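Local coordinates for protein transcription termination factor FttA (Methanosarcina mazei, PDB 2XR1) that probably terminates transcription by cleaving nascent RNA at the polymerase exit channel as a zinc-dependent endonuclease and 5'-3' exonuclease of the metallo-beta-lactamase superfamily, at residues H328-H340 / L363-E375. Numbering follows the deposited sequence.
Sequences HNAGHILGSAISH and LFDPAVNKFPRVE. With ZN (zinc ion), chain E.
Asn-329 binds the loop 363-375 through both its side chain and its backbone. Its ND2 donates to Asp-365 O at 2.7 Å, lying above that carbonyl's plane, and more weakly to Pro-366 O. With CG anti to the backbone N (chi1 -178°), the amide reaches across to these two carbonyls. A water links Asn-329 OD1 to Asp-365 N, which helps fix the amide's rotation. Asn-329 O accepts from Val-368 N at 3.0 Å. Further along, the edge of Phe-371 meets the face of His-328 in a T-shaped pair, planes at 78°. The Phe-371 ring also packs on Ile-338 CG2. His-340 NE2 donates to Arg-373 O at 2.8 Å, with the oxygen close to the imidazole plane. The hairpin of strands 323-329 and 337-343 belongs to one of the two sheets of the metallo-beta-lactamase fold, and its connection carries the zinc ligand His-332. The Phe-364 ring packs against that connection, with Ile-333 O over one face and Leu-363 CB over the opposite one. His-332 NE2 binds zinc at 2.2 Å, alongside His-245, His-247 and Asp-355. His-332 ND1 is hydrogen-bonded to Gly-582 O, which probably helps orient the imidazole. His-332 N donates to Ser-336 OG at 2.9 Å.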
loop_
_atom_site.group_PDB
_atom_site.type_symbol
_atom_site.label_atom_id
_atom_site.label_comp_id
_atom_site.label_asym_id
_atom_site.label_seq_id
_atom_site.Cartn_x
_atom_site.Cartn_y
_atom_site.Cartn_z
ATOM N N HIS B 328 -6.331 -18.785 18.646
ATOM C CA HIS B 328 -6.476 -20.231 18.801
ATOM C C HIS B 328 -5.089 -20.861 18.903
ATOM O O HIS B 328 -4.112 -20.287 18.475
ATOM C CB HIS B 328 -7.202 -20.852 17.621
ATOM C CG HIS B 328 -8.585 -20.325 17.373
ATOM N ND1 HIS B 328 -9.725 -20.994 17.780
ATOM C CD2 HIS B 328 -9.016 -19.263 16.652
ATOM C CE1 HIS B 328 -10.794 -20.338 17.364
ATOM N NE2 HIS B 328 -10.391 -19.280 16.679
ATOM N N ASN B 329 -5.017 -22.083 19.418
ATOM C CA ASN B 329 -3.749 -22.748 19.575
ATOM C C ASN B 329 -2.995 -22.931 18.252
ATOM O O ASN B 329 -3.552 -23.388 17.274
ATOM C CB ASN B 329 -3.936 -24.106 20.216
ATOM C CG ASN B 329 -2.601 -24.823 20.441
ATOM O OD1 ASN B 329 -1.845 -24.459 21.323
ATOM N ND2 ASN B 329 -2.322 -25.856 19.640
ATOM N N ALA B 330 -1.716 -22.586 18.225
ATOM C CA ALA B 330 -0.929 -22.725 16.979
ATOM C C ALA B 330 -0.031 -23.942 17.040
ATOM O O ALA B 330 0.393 -24.417 16.014
ATOM C CB ALA B 330 -0.090 -21.491 16.707
ATOM N N GLY B 331 0.306 -24.403 18.248
ATOM C CA GLY B 331 1.167 -25.561 18.432
ATOM C C GLY B 331 2.647 -25.312 18.224
ATOM O O GLY B 331 3.421 -26.258 18.160
ATOM N N HIS B 332 3.079 -24.051 18.155
ATOM C CA HIS B 332 4.456 -23.725 17.783
ATOM C C HIS B 332 5.303 -23.553 19.040
ATOM O O HIS B 332 6.267 -24.260 19.231
ATOM C CB HIS B 332 4.423 -22.465 16.928
ATOM C CG HIS B 332 5.765 -21.906 16.561
ATOM N ND1 HIS B 332 6.679 -22.596 15.800
ATOM C CD2 HIS B 332 6.303 -20.683 16.779
ATOM C CE1 HIS B 332 7.728 -21.823 15.571
ATOM N NE2 HIS B 332 7.526 -20.656 16.154
ATOM N N ILE B 333 4.962 -22.586 19.885
ATOM C CA ILE B 333 5.618 -22.413 21.169
ATOM C C ILE B 333 4.556 -22.022 22.153
ATOM O O ILE B 333 3.432 -21.767 21.752
ATOM C CB ILE B 333 6.739 -21.370 21.185
ATOM C CG1 ILE B 333 6.235 -19.974 20.863
ATOM C CG2 ILE B 333 7.818 -21.762 20.304
ATOM C CD1 ILE B 333 7.308 -18.828 21.112
ATOM N N LEU B 334 4.924 -22.007 23.425
ATOM C CA LEU B 334 4.041 -21.677 24.504
ATOM C C LEU B 334 3.346 -20.417 24.205
ATOM O O LEU B 334 3.963 -19.383 24.165
ATOM C CB LEU B 334 4.824 -21.525 25.827
ATOM C CG LEU B 334 4.006 -21.270 27.094
ATOM C CD1 LEU B 334 3.055 -22.433 27.420
ATOM C CD2 LEU B 334 4.946 -20.970 28.242
ATOM N N GLY B 335 2.043 -20.496 24.004
ATOM C CA GLY B 335 1.206 -19.302 23.848
ATOM C C GLY B 335 1.033 -18.884 22.426
ATOM O O GLY B 335 0.382 -17.881 22.186
ATOM N N SER B 336 1.615 -19.630 21.492
ATOM C CA SER B 336 1.537 -19.275 20.059
ATOM C C SER B 336 0.095 -19.297 19.596
ATOM O O SER B 336 -0.691 -20.153 19.962
ATOM C CB SER B 336 2.393 -20.195 19.175
ATOM O OG SER B 336 1.940 -21.567 19.119
ATOM N N ALA B 337 -0.279 -18.335 18.800
ATOM C CA ALA B 337 -1.677 -18.229 18.426
ATOM C C ALA B 337 -1.827 -18.180 16.937
ATOM O O ALA B 337 -0.936 -17.817 16.208
ATOM C CB ALA B 337 -2.338 -17.029 19.076
ATOM N N ILE B 338 -2.963 -18.649 16.518
ATOM C CA ILE B 338 -3.488 -18.450 15.197
ATOM C C ILE B 338 -4.507 -17.323 15.374
ATOM O O ILE B 338 -5.310 -17.318 16.277
ATOM C CB ILE B 338 -4.169 -19.768 14.712
ATOM C CG1 ILE B 338 -3.076 -20.746 14.270
ATOM C CG2 ILE B 338 -5.111 -19.469 13.586
ATOM C CD1 ILE B 338 -3.598 -22.066 14.047
ATOM N N SER B 339 -4.497 -16.373 14.488
ATOM C CA SER B 339 -5.279 -15.186 14.674
ATOM C C SER B 339 -6.411 -15.145 13.687
ATOM O O SER B 339 -6.172 -15.056 12.512
ATOM C CB SER B 339 -4.353 -14.017 14.523
ATOM O OG SER B 339 -3.367 -14.154 15.553
ATOM N N HIS B 340 -7.629 -15.259 14.176
ATOM C CA HIS B 340 -8.801 -15.135 13.344
ATOM C C HIS B 340 -9.439 -13.731 13.470
ATOM O O HIS B 340 -9.759 -13.280 14.579
ATOM C CB HIS B 340 -9.802 -16.226 13.754
ATOM C CG HIS B 340 -11.067 -16.224 12.973
ATOM N ND1 HIS B 340 -12.143 -15.437 13.308
ATOM C CD2 HIS B 340 -11.438 -16.922 11.878
ATOM C CE1 HIS B 340 -13.115 -15.636 12.437
ATOM N NE2 HIS B 340 -12.711 -16.528 11.551
ATOM N N LEU B 363 4.762 -31.032 23.905
ATOM C CA LEU B 363 4.331 -29.888 24.713
ATOM C C LEU B 363 2.923 -29.392 24.380
ATOM O O LEU B 363 2.173 -28.980 25.276
ATOM C CB LEU B 363 5.297 -28.705 24.553
ATOM C CG LEU B 363 6.680 -28.725 25.209
ATOM C CD1 LEU B 363 7.431 -27.526 24.706
ATOM C CD2 LEU B 363 6.586 -28.646 26.695
ATOM N N PHE B 364 2.566 -29.411 23.108
ATOM C CA PHE B 364 1.370 -28.706 22.645
ATOM C C PHE B 364 0.395 -29.558 21.830
ATOM O O PHE B 364 0.715 -30.682 21.434
ATOM C CB PHE B 364 1.796 -27.537 21.798
ATOM C CG PHE B 364 2.836 -26.674 22.446
ATOM C CD1 PHE B 364 2.543 -25.974 23.628
ATOM C CD2 PHE B 364 4.108 -26.528 21.858
ATOM C CE1 PHE B 364 3.501 -25.157 24.205
ATOM C CE2 PHE B 364 5.075 -25.722 22.452
ATOM C CZ PHE B 364 4.770 -25.032 23.617
ATOM N N ASP B 365 -0.806 -29.031 21.636
ATOM C CA ASP B 365 -1.811 -29.686 20.800
ATOM C C ASP B 365 -1.634 -29.147 19.386
ATOM O O ASP B 365 -0.961 -28.151 19.189
ATOM C CB ASP B 365 -3.219 -29.386 21.294
ATOM C CG ASP B 365 -3.490 -29.918 22.697
ATOM O OD1 ASP B 365 -3.455 -31.175 22.918
ATOM O OD2 ASP B 365 -3.769 -29.045 23.589
ATOM N N PRO B 366 -2.242 -29.809 18.399
ATOM C CA PRO B 366 -2.068 -29.360 17.021
ATOM C C PRO B 366 -2.645 -28.005 16.787
ATOM O O PRO B 366 -3.585 -27.630 17.460
ATOM C CB PRO B 366 -2.880 -30.381 16.192
ATOM C CG PRO B 366 -3.242 -31.539 17.115
ATOM C CD PRO B 366 -3.057 -31.055 18.527
ATOM N N ALA B 367 -2.064 -27.269 15.850
ATOM C CA ALA B 367 -2.598 -26.020 15.392
ATOM C C ALA B 367 -4.069 -26.237 15.069
ATOM O O ALA B 367 -4.451 -27.335 14.634
ATOM C CB ALA B 367 -1.803 -25.554 14.147
ATOM N N VAL B 368 -4.884 -25.214 15.275
ATOM C CA VAL B 368 -6.321 -25.278 15.013
ATOM C C VAL B 368 -6.613 -24.791 13.587
ATOM O O VAL B 368 -6.099 -23.766 13.131
ATOM C CB VAL B 368 -7.152 -24.436 16.068
ATOM C CG1 VAL B 368 -8.572 -24.044 15.517
ATOM C CG2 VAL B 368 -7.211 -25.163 17.365
ATOM N N ASN B 369 -7.452 -25.534 12.882
ATOM C CA ASN B 369 -7.949 -25.116 11.577
ATOM C C ASN B 369 -9.469 -25.263 11.401
ATOM O O ASN B 369 -9.934 -25.441 10.292
ATOM C CB ASN B 369 -7.176 -25.831 10.482
ATOM C CG ASN B 369 -7.386 -27.302 10.471
ATOM O OD1 ASN B 369 -8.037 -27.899 11.372
ATOM N ND2 ASN B 369 -6.832 -27.944 9.408
ATOM N N LYS B 370 -10.235 -25.176 12.490
ATOM C CA LYS B 370 -11.721 -25.193 12.469
ATOM C C LYS B 370 -12.160 -23.813 12.929
ATOM O O LYS B 370 -11.680 -23.343 13.939
ATOM C CB LYS B 370 -12.236 -26.209 13.455
ATOM C CG LYS B 370 -13.507 -26.920 13.049
ATOM N N PHE B 371 -12.987 -23.122 12.169
ATOM C CA PHE B 371 -13.403 -21.763 12.551
ATOM C C PHE B 371 -14.833 -21.588 12.114
ATOM O O PHE B 371 -15.273 -22.291 11.256
ATOM C CB PHE B 371 -12.539 -20.658 11.898
ATOM C CG PHE B 371 -11.067 -20.924 11.916
ATOM C CD1 PHE B 371 -10.321 -20.626 13.011
ATOM C CD2 PHE B 371 -10.429 -21.453 10.800
ATOM C CE1 PHE B 371 -8.930 -20.847 13.017
ATOM C CE2 PHE B 371 -9.089 -21.690 10.793
ATOM C CZ PHE B 371 -8.316 -21.382 11.918
ATOM N N PRO B 372 -15.575 -20.651 12.700
ATOM C CA PRO B 372 -16.957 -20.569 12.222
ATOM C C PRO B 372 -17.008 -20.229 10.752
ATOM O O PRO B 372 -17.846 -20.810 10.062
ATOM C CB PRO B 372 -17.574 -19.445 13.077
ATOM C CG PRO B 372 -16.712 -19.393 14.302
ATOM C CD PRO B 372 -15.325 -19.726 13.815
ATOM N N ARG B 373 -16.097 -19.319 10.315
ATOM C CA ARG B 373 -15.917 -18.936 8.925
ATOM C C ARG B 373 -14.472 -18.512 8.616
ATOM O O ARG B 373 -13.753 -18.027 9.490
ATOM C CB ARG B 373 -16.907 -17.832 8.565
ATOM C CG ARG B 373 -18.272 -18.377 8.090
ATOM C CD ARG B 373 -19.195 -17.326 7.448
ATOM N NE ARG B 373 -18.492 -16.311 6.636
ATOM C CZ ARG B 373 -19.039 -15.155 6.239
ATOM N NH1 ARG B 373 -20.307 -14.863 6.537
ATOM N NH2 ARG B 373 -18.309 -14.280 5.532
ATOM N N VAL B 374 -14.006 -18.765 7.395
ATOM C CA VAL B 374 -12.659 -18.339 6.936
ATOM C C VAL B 374 -12.657 -18.164 5.436
ATOM O O VAL B 374 -12.750 -19.133 4.733
ATOM C CB VAL B 374 -11.552 -19.399 7.062
ATOM C CG1 VAL B 374 -10.217 -18.703 7.387
ATOM C CG2 VAL B 374 -11.899 -20.443 8.029
ATOM N N GLU B 375 -12.515 -16.966 4.934
ATOM C CA GLU B 375 -12.477 -16.830 3.517
ATOM C C GLU B 375 -11.029 -16.773 3.031
ATOM O O GLU B 375 -10.742 -17.307 1.972
ATOM C CB GLU B 375 -13.315 -15.650 3.067
ATOM C CG GLU B 375 -14.850 -15.928 3.080
ATOM C CD GLU B 375 -15.516 -15.910 4.487
ATOM O OE1 GLU B 375 -15.080 -15.104 5.319
ATOM O OE2 GLU B 375 -16.509 -16.659 4.777
HETATM ZN ZN ZN E . 8.446 -18.680 15.635
HETATM O O HOH W 1 -1.463 -26.344 23.020
#